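Local atomic coordinates of signal recognition particle 54 kDa protein (Aeropyrum pernix, PDB entry 7EPK), a protein that belongs to the SRP54 family and joins a helical bundle domain, a domain of the P-loop NTPase clan and a helical signal peptide binding domain. Residues E77-F82 with A282-V287; L100-Q105 with V213-D218; G108-A113 with E141-L146; G128-D133 with V181-A186. All coordinates share one frame; numbering follows the deposited sequence.

Contact 1 (E77-F82 with A282-V287)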
# COMPACT_ATOMS: atom_id res chain seq x y z
N GLU A 77 7.81 -1.98 -8.73
CA GLU A 77 7.57 -1.19 -9.96
C GLU A 77 6.18 -1.50 -10.52
O GLU A 77 5.63 -0.61 -11.19
CB GLU A 77 8.66 -1.48 -11.00
CG GLU A 77 9.92 -0.67 -10.80
CD GLU A 77 9.73 0.80 -10.49
OE1 GLU A 77 9.06 1.51 -11.31
OE2 GLU A 77 10.25 1.23 -9.44
N LEU A 78 5.68 -2.72 -10.32
CA LEU A 78 4.28 -3.12 -10.64
C LEU A 78 3.34 -2.34 -9.71
O LEU A 78 2.26 -1.95 -10.14
CB LEU A 78 4.08 -4.63 -10.49
CG LEU A 78 4.72 -5.50 -11.58
CD1 LEU A 78 4.36 -6.97 -11.44
CD2 LEU A 78 4.33 -5.03 -12.96
N VAL A 79 3.79 -2.11 -8.48
CA VAL A 79 3.00 -1.35 -7.48
C VAL A 79 2.80 0.07 -8.05
O VAL A 79 1.65 0.56 -8.03
CB VAL A 79 3.68 -1.36 -6.10
CG1 VAL A 79 3.00 -0.42 -5.14
CG2 VAL A 79 3.74 -2.75 -5.50
N LYS A 80 3.88 0.69 -8.53
CA LYS A 80 3.86 2.05 -9.14
C LYS A 80 2.93 2.05 -10.36
O LYS A 80 2.19 3.02 -10.56
CB LYS A 80 5.28 2.47 -9.54
CG LYS A 80 6.17 3.03 -8.42
CD LYS A 80 7.37 3.83 -8.92
CE LYS A 80 7.01 4.99 -9.85
NZ LYS A 80 6.68 6.24 -9.14
N LEU A 81 2.97 0.98 -11.15
CA LEU A 81 2.19 0.86 -12.41
C LEU A 81 0.71 0.87 -12.10
O LEU A 81 -0.04 1.37 -12.92
CB LEU A 81 2.54 -0.45 -13.12
CG LEU A 81 1.92 -0.58 -14.51
CD1 LEU A 81 2.57 0.40 -15.47
CD2 LEU A 81 2.02 -2.01 -15.01
N PHE A 82 0.33 0.28 -10.96
CA PHE A 82 -1.07 0.15 -10.48
C PHE A 82 -1.38 1.30 -9.51
O PHE A 82 -2.21 1.09 -8.60
CB PHE A 82 -1.26 -1.23 -9.84
CG PHE A 82 -1.32 -2.36 -10.83
CD1 PHE A 82 -0.25 -2.63 -11.67
CD2 PHE A 82 -2.45 -3.15 -10.94
CE1 PHE A 82 -0.31 -3.66 -12.59
CE2 PHE A 82 -2.51 -4.19 -11.86
CZ PHE A 82 -1.43 -4.44 -12.68
N ALA A 282 -5.78 -1.50 -2.78
CA ALA A 282 -4.42 -1.22 -2.26
C ALA A 282 -3.40 -1.89 -3.19
O ALA A 282 -3.23 -3.11 -3.13
CB ALA A 282 -4.31 -1.71 -0.83
N PRO A 283 -2.73 -1.14 -4.10
CA PRO A 283 -1.72 -1.71 -5.01
C PRO A 283 -0.67 -2.63 -4.37
O PRO A 283 -0.57 -3.75 -4.77
CB PRO A 283 -1.09 -0.45 -5.61
CG PRO A 283 -2.28 0.49 -5.69
CD PRO A 283 -2.94 0.29 -4.35
N ARG A 284 0.05 -2.16 -3.35
CA ARG A 284 0.96 -3.00 -2.53
C ARG A 284 0.35 -4.41 -2.35
O ARG A 284 1.06 -5.42 -2.56
CB ARG A 284 1.28 -2.29 -1.20
CG ARG A 284 2.67 -1.68 -1.13
CD ARG A 284 2.77 -0.23 -0.65
NE ARG A 284 3.24 0.70 -1.69
CZ ARG A 284 4.37 1.42 -1.68
NH1 ARG A 284 5.21 1.36 -0.65
NH2 ARG A 284 4.67 2.23 -2.69
N ARG A 285 -0.93 -4.52 -2.03
CA ARG A 285 -1.53 -5.82 -1.64
C ARG A 285 -2.02 -6.57 -2.89
O ARG A 285 -2.03 -7.84 -2.86
CB ARG A 285 -2.68 -5.58 -0.66
CG ARG A 285 -3.60 -6.77 -0.45
CD ARG A 285 -4.69 -6.47 0.54
NE ARG A 285 -5.48 -7.64 0.88
CZ ARG A 285 -6.50 -7.64 1.72
NH1 ARG A 285 -6.89 -6.52 2.31
NH2 ARG A 285 -7.15 -8.76 1.98
N PHE A 286 -2.46 -5.85 -3.91
CA PHE A 286 -3.10 -6.44 -5.11
C PHE A 286 -2.02 -7.19 -5.91
O PHE A 286 -2.15 -8.41 -6.18
CB PHE A 286 -3.81 -5.36 -5.92
CG PHE A 286 -4.56 -5.87 -7.12
CD1 PHE A 286 -5.76 -6.56 -6.97
CD2 PHE A 286 -4.06 -5.68 -8.41
CE1 PHE A 286 -6.44 -7.04 -8.08
CE2 PHE A 286 -4.75 -6.15 -9.52
CZ PHE A 286 -5.94 -6.83 -9.35
N VAL A 287 -0.95 -6.47 -6.24
CA VAL A 287 0.19 -7.00 -7.03
C VAL A 287 0.84 -8.14 -6.23
O VAL A 287 1.23 -9.17 -6.82
CB VAL A 287 1.18 -5.88 -7.38
CG1 VAL A 287 0.48 -4.67 -7.99
CG2 VAL A 287 1.97 -5.45 -6.18
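Val79 sets its two methyl groups against Arg284 and Val287, where helix 66-81 ends across the start of helix 283-291. The short axes of 77-81 and 283-287 approach to 8.7 Å at 116°. With Val79 CG1 anti to the backbone N (chi1 172°), that methyl faces Arg284, lying 3.6 Å from its NE, while Val79 CG2 abuts Val287 CG2. Arg284 meets CG1 with its guanidinium group, whose NH2 is hydrogen-bonded to Gly84 O. The other branch of Val287 serves a different neighbour: CG1 sits over one face of the Phe82 ring, 4.1 Å from CG and displaced toward the rim. Beyond it, Phe82 CE2 comes to 3.8 Å from Phe286 CE2, near the plane of the Phe286 ring and at its edge, the two side chains crossing at about a right angle. Pro283 CB packs alongside, 3.8 Å from Val79 O and 4.3 Å from Phe82 CB. Leu78 and Leu81 also touch Val47 of helix 41-57, which ties the joint to the helical bundle. Just outside the segments, Tyr75 OH makes a weak hydrogen bond with Arg284 O; between the segments themselves no hydrogen bond forms, and the fit is mainly apolar.

Contact 2 (L100-Q105 with V213-D218). With GDP (guanosine-5'-diphosphate), chain B.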
# COMPACT_ATOMS: atom_id res chain seq x y z
N LEU A 100 -20.88 11.84 -6.16
CA LEU A 100 -21.64 11.66 -7.42
C LEU A 100 -21.06 10.49 -8.22
O LEU A 100 -19.96 10.63 -8.76
CB LEU A 100 -21.61 12.95 -8.24
CG LEU A 100 -22.32 12.89 -9.60
CD1 LEU A 100 -23.79 12.57 -9.43
CD2 LEU A 100 -22.15 14.20 -10.37
N LEU A 101 -21.82 9.41 -8.36
CA LEU A 101 -21.51 8.31 -9.31
C LEU A 101 -21.73 8.76 -10.77
O LEU A 101 -22.67 9.53 -11.06
CB LEU A 101 -22.39 7.11 -8.92
CG LEU A 101 -21.80 6.19 -7.86
CD1 LEU A 101 -20.93 6.96 -6.86
CD2 LEU A 101 -22.87 5.41 -7.14
N VAL A 102 -20.86 8.36 -11.68
CA VAL A 102 -21.03 8.62 -13.14
C VAL A 102 -20.50 7.38 -13.85
O VAL A 102 -19.83 6.58 -13.19
CB VAL A 102 -20.34 9.93 -13.61
CG1 VAL A 102 -20.90 11.15 -12.90
CG2 VAL A 102 -18.83 9.90 -13.48
N GLY A 103 -20.86 7.20 -15.12
CA GLY A 103 -20.65 5.95 -15.87
C GLY A 103 -21.84 5.63 -16.76
O GLY A 103 -22.88 6.26 -16.58
N VAL A 104 -21.65 4.69 -17.69
CA VAL A 104 -22.66 4.19 -18.66
C VAL A 104 -23.40 3.00 -18.07
O VAL A 104 -22.77 2.17 -17.34
CB VAL A 104 -22.04 3.78 -20.02
CG1 VAL A 104 -21.30 4.93 -20.67
CG2 VAL A 104 -21.15 2.56 -19.89
N GLN A 105 -24.66 2.86 -18.48
CA GLN A 105 -25.62 1.86 -17.96
C GLN A 105 -24.98 0.48 -18.13
O GLN A 105 -24.16 0.31 -19.05
CB GLN A 105 -26.95 2.04 -18.68
CG GLN A 105 -28.09 1.20 -18.12
CD GLN A 105 -29.44 1.66 -18.64
OE1 GLN A 105 -29.54 2.54 -19.49
NE2 GLN A 105 -30.50 1.07 -18.10
N VAL A 213 -16.50 12.97 -7.45
CA VAL A 213 -17.18 12.33 -8.61
C VAL A 213 -16.47 11.01 -8.89
O VAL A 213 -15.27 11.01 -9.18
CB VAL A 213 -17.19 13.26 -9.84
CG1 VAL A 213 -17.73 12.54 -11.06
CG2 VAL A 213 -17.98 14.54 -9.59
N ALA A 214 -17.16 9.89 -8.74
CA ALA A 214 -16.58 8.55 -8.98
C ALA A 214 -17.05 8.06 -10.34
O ALA A 214 -18.24 8.04 -10.55
CB ALA A 214 -16.99 7.58 -7.90
N LEU A 215 -16.12 7.74 -11.23
CA LEU A 215 -16.40 7.03 -12.50
C LEU A 215 -16.49 5.54 -12.21
O LEU A 215 -15.52 4.98 -11.73
CB LEU A 215 -15.29 7.31 -13.50
CG LEU A 215 -15.47 6.57 -14.82
CD1 LEU A 215 -16.78 6.96 -15.50
CD2 LEU A 215 -14.30 6.86 -15.74
N VAL A 216 -17.64 4.93 -12.46
CA VAL A 216 -17.81 3.47 -12.26
C VAL A 216 -17.67 2.80 -13.62
O VAL A 216 -18.40 3.19 -14.55
CB VAL A 216 -19.15 3.16 -11.57
CG1 VAL A 216 -19.43 1.68 -11.57
CG2 VAL A 216 -19.17 3.71 -10.16
N ILE A 217 -16.69 1.90 -13.74
CA ILE A 217 -16.31 1.21 -15.01
C ILE A 217 -16.23 -0.28 -14.72
O ILE A 217 -15.89 -0.66 -13.56
CB ILE A 217 -14.98 1.73 -15.59
CG1 ILE A 217 -13.80 1.56 -14.63
CG2 ILE A 217 -15.12 3.17 -16.05
CD1 ILE A 217 -12.48 2.12 -15.13
N ASP A 218 -16.57 -1.06 -15.74
CA ASP A 218 -16.44 -2.54 -15.72
C ASP A 218 -15.01 -2.90 -16.17
O ASP A 218 -14.39 -2.13 -16.96
CB ASP A 218 -17.64 -3.16 -16.47
CG ASP A 218 -17.37 -3.90 -17.77
OD1 ASP A 218 -17.03 -3.23 -18.79
OD2 ASP A 218 -17.54 -5.14 -17.77
PB GDP B . -25.94 0.31 -13.89
O1B GDP B . -26.82 0.43 -15.11
O2B GDP B . -24.59 0.96 -14.13
O3B GDP B . -26.58 0.77 -12.58
O3A GDP B . -25.63 -1.24 -13.62
PA GDP B . -26.38 -2.17 -12.51
O1A GDP B . -27.85 -2.14 -12.89
O2A GDP B . -25.88 -1.92 -11.11
O5' GDP B . -25.86 -3.66 -12.80
C5' GDP B . -25.74 -4.19 -14.13
C4' GDP B . -25.28 -5.63 -13.99
O4' GDP B . -23.94 -5.64 -13.47
C3' GDP B . -26.13 -6.40 -12.98
O3' GDP B . -26.48 -7.66 -13.53
C2' GDP B . -25.27 -6.52 -11.74
O2' GDP B . -25.62 -7.70 -10.99
C1' GDP B . -23.86 -6.53 -12.33
N9 GDP B . -22.67 -6.18 -11.47
C8 GDP B . -22.39 -5.00 -10.88
N7 GDP B . -21.21 -5.03 -10.20
C5 GDP B . -20.70 -6.25 -10.38
C6 GDP B . -19.49 -6.95 -9.94
O6 GDP B . -18.65 -6.37 -9.22
N1 GDP B . -19.32 -8.22 -10.32
C2 GDP B . -20.22 -8.88 -11.08
N2 GDP B . -19.98 -10.16 -11.42
N3 GDP B . -21.37 -8.29 -11.52
C4 GDP B . -21.65 -7.00 -11.20
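Leu100, Leu101 and Val102 run parallel to Val213, Ala214 and Leu215 in one-to-one register, with strand axes 4.7 Å apart at 29°. Val102 uses both its backbone polar atoms: its N donates to Ala214 O at 2.9 Å, and its O receives Val216 N at 2.8 Å in a nearly straight bond (171° at the hydrogen). Ala214 N completes the set on Leu100 O. On one face of the sheet Val102 crosses Val213 at about a right angle, CG2 to CG1 3.7 Å, and the same CG2 lies 4.1 Å from Leu215 CD1; Phe232 of helix 225-235 covers Val102 and Leu215. The opposite face carries Leu101, whose CD1 is 4.1 Å from Ala214 CB and whose CG is near Val216 CG2, under helix 109-122. Gly103 then turns the chain away with backbone angles that would jam a CB against the preceding carbonyl O, while Val216 O would also stand in its way. Further on, Gln105 CG approaches O1B of guanosine-5'-diphosphate to 3.4 Å. The chemistry divides accordingly: three backbone hydrogen bonds and apolar faces hold the central strand, from whose end the chain passes into the loop beside the diphosphate.

Contact 3 (G108-A113 with E141-L146). With GDP (guanosine-5'-diphosphate), chain B.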
# COMPACT_ATOMS: atom_id res chain seq x y z
N GLY A 108 -22.34 -1.30 -13.56
CA GLY A 108 -22.54 -1.74 -12.16
C GLY A 108 -22.73 -0.59 -11.18
O GLY A 108 -22.52 -0.83 -9.96
N LYS A 109 -23.17 0.58 -11.67
CA LYS A 109 -23.22 1.87 -10.92
C LYS A 109 -24.12 1.73 -9.69
O LYS A 109 -23.64 1.99 -8.59
CB LYS A 109 -23.70 3.02 -11.82
CG LYS A 109 -23.48 4.40 -11.22
CD LYS A 109 -24.13 5.55 -11.99
CE LYS A 109 -23.65 5.66 -13.43
NZ LYS A 109 -24.28 6.79 -14.14
N THR A 110 -25.38 1.32 -9.88
CA THR A 110 -26.41 1.19 -8.80
C THR A 110 -25.99 0.08 -7.81
O THR A 110 -26.01 0.29 -6.58
CB THR A 110 -27.79 0.91 -9.43
OG1 THR A 110 -28.09 1.89 -10.43
CG2 THR A 110 -28.88 0.83 -8.38
N THR A 111 -25.58 -1.07 -8.31
CA THR A 111 -24.91 -2.11 -7.49
C THR A 111 -23.74 -1.49 -6.69
O THR A 111 -23.65 -1.70 -5.45
CB THR A 111 -24.52 -3.32 -8.38
OG1 THR A 111 -25.40 -3.48 -9.51
CG2 THR A 111 -24.50 -4.60 -7.56
N THR A 112 -22.86 -0.72 -7.35
CA THR A 112 -21.68 -0.10 -6.70
C THR A 112 -22.15 0.90 -5.64
O THR A 112 -21.54 0.94 -4.56
CB THR A 112 -20.71 0.51 -7.73
OG1 THR A 112 -20.36 -0.51 -8.66
CG2 THR A 112 -19.45 1.08 -7.10
N ALA A 113 -23.22 1.65 -5.92
CA ALA A 113 -23.86 2.57 -4.95
C ALA A 113 -24.22 1.80 -3.67
O ALA A 113 -23.76 2.24 -2.58
CB ALA A 113 -25.06 3.26 -5.56
N GLU A 141 -36.59 1.59 -7.37
CA GLU A 141 -36.92 0.38 -6.56
C GLU A 141 -35.63 -0.38 -6.29
O GLU A 141 -35.43 -0.78 -5.11
CB GLU A 141 -37.98 -0.47 -7.26
CG GLU A 141 -39.32 0.23 -7.45
CD GLU A 141 -39.42 1.07 -8.71
OE1 GLU A 141 -38.96 2.23 -8.70
OE2 GLU A 141 -39.94 0.57 -9.72
N GLN A 142 -34.79 -0.54 -7.32
CA GLN A 142 -33.44 -1.16 -7.27
C GLN A 142 -32.64 -0.53 -6.12
O GLN A 142 -32.24 -1.27 -5.16
CB GLN A 142 -32.73 -0.97 -8.61
CG GLN A 142 -31.57 -1.93 -8.85
CD GLN A 142 -30.91 -1.72 -10.19
OE1 GLN A 142 -31.39 -0.96 -11.04
NE2 GLN A 142 -29.80 -2.40 -10.40
N LEU A 143 -32.42 0.78 -6.18
CA LEU A 143 -31.64 1.52 -5.16
C LEU A 143 -32.32 1.36 -3.79
O LEU A 143 -31.61 1.05 -2.80
CB LEU A 143 -31.50 2.99 -5.60
CG LEU A 143 -30.41 3.79 -4.91
CD1 LEU A 143 -29.05 3.10 -5.03
CD2 LEU A 143 -30.34 5.21 -5.44
N LYS A 144 -33.66 1.49 -3.75
CA LYS A 144 -34.51 1.28 -2.54
C LYS A 144 -34.09 -0.01 -1.82
O LYS A 144 -33.74 0.07 -0.62
CB LYS A 144 -35.99 1.23 -2.92
CG LYS A 144 -36.87 2.23 -2.17
CD LYS A 144 -37.03 1.94 -0.69
CE LYS A 144 -37.79 3.03 0.04
NZ LYS A 144 -37.78 2.81 1.51
N ARG A 145 -34.12 -1.15 -2.52
CA ARG A 145 -33.75 -2.50 -2.00
C ARG A 145 -32.37 -2.40 -1.33
O ARG A 145 -32.30 -2.62 -0.09
CB ARG A 145 -33.71 -3.54 -3.13
CG ARG A 145 -34.96 -4.41 -3.24
CD ARG A 145 -35.50 -4.47 -4.66
NE ARG A 145 -34.46 -4.67 -5.66
CZ ARG A 145 -34.59 -4.50 -6.98
NH1 ARG A 145 -33.56 -4.72 -7.78
NH2 ARG A 145 -35.76 -4.11 -7.49
N LEU A 146 -31.34 -2.05 -2.11
CA LEU A 146 -29.91 -2.03 -1.68
C LEU A 146 -29.73 -1.11 -0.46
O LEU A 146 -28.87 -1.44 0.37
CB LEU A 146 -29.02 -1.57 -2.85
CG LEU A 146 -28.89 -2.57 -4.00
CD1 LEU A 146 -28.20 -1.93 -5.20
CD2 LEU A 146 -28.13 -3.80 -3.55
PB GDP B . -25.94 0.31 -13.89
O1B GDP B . -26.82 0.43 -15.11
O2B GDP B . -24.59 0.96 -14.13
O3B GDP B . -26.58 0.77 -12.58
O3A GDP B . -25.63 -1.24 -13.62
PA GDP B . -26.38 -2.17 -12.51
O1A GDP B . -27.85 -2.14 -12.89
O2A GDP B . -25.88 -1.92 -11.11
O5' GDP B . -25.86 -3.66 -12.80
C5' GDP B . -25.74 -4.19 -14.13
C4' GDP B . -25.28 -5.63 -13.99
O4' GDP B . -23.94 -5.64 -13.47
C3' GDP B . -26.13 -6.40 -12.98
O3' GDP B . -26.48 -7.66 -13.53
C2' GDP B . -25.27 -6.52 -11.74
O2' GDP B . -25.62 -7.70 -10.99
C1' GDP B . -23.86 -6.53 -12.33
N9 GDP B . -22.67 -6.18 -11.47
C8 GDP B . -22.39 -5.00 -10.88
N7 GDP B . -21.21 -5.03 -10.20
C5 GDP B . -20.70 -6.25 -10.38
C6 GDP B . -19.49 -6.95 -9.94
O6 GDP B . -18.65 -6.37 -9.22
N1 GDP B . -19.32 -8.22 -10.32
C2 GDP B . -20.22 -8.88 -11.08
N2 GDP B . -19.98 -10.16 -11.42
N3 GDP B . -21.37 -8.29 -11.52
C4 GDP B . -21.65 -7.00 -11.20
O HOH W 1 -29.18 0.37 -12.09
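Thr110 and Gln142 meet obliquely beside the phosphates of guanosine-5'-diphosphate, the methyl of one against the amide of the other. Thr110 CG2 is anti to the backbone N (chi1 -52°, measured to OG1) and turns to helix 139-150, resting 3.7 Å from Gln142 CD; OG1 is left on the phosphate side, where it is hydrogen-bonded to Asp184 OD2. Gln142 reaches out as an extended chain and lays its NE2 on O1A of the nucleotide at 3.2 Å, a fairly straight bond of 167°. A water joins Thr110 OG1, Gln142 OE1 and O1A of the nucleotide, which is consistent with the modelled orientation of the amide. Behind this polar edge the helices close on apolar groups. Leu143 CD1 fits between Ala113 CB, at 4.0 Å, and Thr110 CG2, at 4.1 Å, while Leu146 CD1 lies over Thr110 O and touches Thr111 CA. The segment axes are 9.6 Å apart and inclined by 24°. At the start of helix 109-122, Gly108 N and Lys109 N both donate to O2B of the nucleotide, Lys109 N at 2.9 Å, and Thr110 N donates to its O3B at 3.0 Å. The Lys109 amine is bonded to Gly103 O and Thr185 OG1, and a magnesium ion lies about 3 Å from the nearest atom of the Thr110 side chain. Backbone amides of Gly108, Lys109 and Thr110 gathered on the terminal phosphate at a helix start are consistent with the P-loop (Walker A motif) of P-loop NTPases, here joined by Gln142 from a second helix.

Contact 4 (G128-D133 with V181-A186)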
# COMPACT_ATOMS: atom_id res chain seq x y z
N GLY A 128 -26.68 7.88 3.50
CA GLY A 128 -27.87 7.93 2.62
C GLY A 128 -27.51 7.70 1.16
O GLY A 128 -26.39 8.11 0.78
N LEU A 129 -28.37 7.00 0.39
CA LEU A 129 -28.35 6.89 -1.10
C LEU A 129 -29.44 7.80 -1.69
O LEU A 129 -30.41 8.14 -1.00
CB LEU A 129 -28.56 5.43 -1.52
CG LEU A 129 -27.35 4.50 -1.35
CD1 LEU A 129 -27.74 3.04 -1.30
CD2 LEU A 129 -26.35 4.69 -2.47
N VAL A 130 -29.28 8.22 -2.94
CA VAL A 130 -30.24 9.10 -3.68
C VAL A 130 -30.43 8.51 -5.08
O VAL A 130 -29.42 8.42 -5.82
CB VAL A 130 -29.69 10.53 -3.77
CG1 VAL A 130 -30.48 11.39 -4.73
CG2 VAL A 130 -29.58 11.19 -2.41
N SER A 131 -31.67 8.16 -5.45
CA SER A 131 -32.02 7.72 -6.83
C SER A 131 -32.34 8.96 -7.68
O SER A 131 -33.43 9.55 -7.53
CB SER A 131 -33.16 6.71 -6.86
OG SER A 131 -33.36 6.20 -8.18
N SER A 132 -31.39 9.37 -8.53
CA SER A 132 -31.57 10.46 -9.52
C SER A 132 -31.97 9.86 -10.87
O SER A 132 -32.54 10.61 -11.69
CB SER A 132 -30.33 11.30 -9.66
OG SER A 132 -29.46 10.75 -10.66
N ASP A 133 -31.63 8.58 -11.11
CA ASP A 133 -31.86 7.90 -12.41
C ASP A 133 -33.36 7.97 -12.71
O ASP A 133 -34.16 7.58 -11.85
CB ASP A 133 -31.38 6.45 -12.40
CG ASP A 133 -31.46 5.73 -13.74
OD1 ASP A 133 -31.89 6.38 -14.74
OD2 ASP A 133 -31.07 4.52 -13.78
N VAL A 181 -23.38 10.99 1.52
CA VAL A 181 -24.50 10.86 0.54
C VAL A 181 -23.91 10.39 -0.79
O VAL A 181 -23.06 11.09 -1.33
CB VAL A 181 -25.24 12.19 0.34
CG1 VAL A 181 -26.28 12.09 -0.74
CG2 VAL A 181 -25.85 12.68 1.64
N ILE A 182 -24.39 9.26 -1.29
CA ILE A 182 -24.00 8.70 -2.61
C ILE A 182 -25.15 8.99 -3.57
O ILE A 182 -26.28 8.48 -3.34
CB ILE A 182 -23.73 7.19 -2.52
CG1 ILE A 182 -22.64 6.85 -1.50
CG2 ILE A 182 -23.40 6.64 -3.89
CD1 ILE A 182 -22.54 5.36 -1.19
N VAL A 183 -24.88 9.75 -4.62
CA VAL A 183 -25.91 10.11 -5.62
C VAL A 183 -25.81 9.17 -6.83
O VAL A 183 -24.95 9.43 -7.67
CB VAL A 183 -25.75 11.58 -6.01
CG1 VAL A 183 -26.67 11.95 -7.16
CG2 VAL A 183 -25.99 12.46 -4.79
N ASP A 184 -26.68 8.16 -6.92
CA ASP A 184 -26.77 7.25 -8.10
C ASP A 184 -27.33 8.04 -9.29
O ASP A 184 -28.14 8.95 -9.07
CB ASP A 184 -27.60 5.99 -7.80
CG ASP A 184 -27.61 4.95 -8.93
OD1 ASP A 184 -26.82 5.10 -9.86
OD2 ASP A 184 -28.41 4.00 -8.87
N THR A 185 -26.90 7.71 -10.51
CA THR A 185 -27.23 8.44 -11.76
C THR A 185 -27.64 7.45 -12.85
O THR A 185 -27.29 6.24 -12.76
CB THR A 185 -26.05 9.31 -12.27
OG1 THR A 185 -24.87 8.53 -12.48
CG2 THR A 185 -25.70 10.44 -11.33
N ALA A 186 -28.30 7.97 -13.89
CA ALA A 186 -28.54 7.25 -15.16
C ALA A 186 -27.19 6.94 -15.86
O ALA A 186 -26.21 7.71 -15.68
CB ALA A 186 -29.46 8.07 -16.03
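Main-chain bonds pair Gly128, Leu129, Val130 and Ser131 in parallel with Val181, Ile182, Val183 and Asp184, the strand axes 4.8 Å apart. Ile182 N donates to Gly128 O in the carbonyl plane, at 3.1 Å and 164°. Asp184 N reaches Val130 O at 3.0 Å nearly along the C=O axis, although the bond is bent at the hydrogen, and Val130 N makes a weak bond to Ile182 O.

Apolar contacts occupy both faces. Leu129 and Ile182 lie side by side pointing the same way, CD2 to CB 3.6 Å, beneath helix 109-122, from which Ala113 and Ala117 touch Leu129. On the other face Val130 passes Val181 at a slant, CG2 to CG1 3.8 Å, and Val130 CB lies farther off from Val183 CG2; Leu173 of helix 162-175 touches both Val130 and Val181.

Polar side chains take over where the strands give way to loops. Ser132 turns OG back between its own N and carbonyl carbon (chi1 89°) and donates to a lone pair of Asp184 O at 2.7 Å, in the carbonyl plane, while Ser132 N adds a weak bond to the same oxygen. Asp133 OD1 passes close to Ala186 CB and is hydrogen-bonded to His135 N. The Asp133 and Asp184 carboxylates are near each other without touching, OD2 to OD2 5.6 Å, with a magnesium ion about 4 Å from the nearest atom of the Asp133 side chain. An apolar, regularly bonded strand pair therefore brings Asp184 to Thr110 of the probable P-loop and Asp133 near the magnesium ion; Asp-Thr-Ala at 184-186 is consistent with the G3 (DTAGR) motif of SRP GTPases.

Contacts 2, 3 and 4 cluster in the P-loop NTPase-clan domain, with centres 9 to 13 Å apart, whereas contact 1 lies 23 to 31 Å from them between centres. Along the chain, contact 1 closes a long loop that encloses the other three; contacts 3 and 4 both fall inside the loop closed by contact 2, and their segments alternate. Contacts 2 and 4 belong to one sheet, in which strands 97-102 and 180-184 are neighbours, and contact 3 packs helices 109-122 and 139-150 against it. Contacts 2 and 3 reach the nucleotide directly and contact 4 lines the nearby magnesium region, while contact 1 joins the helical bundle to helix 283-291, away from this cluster.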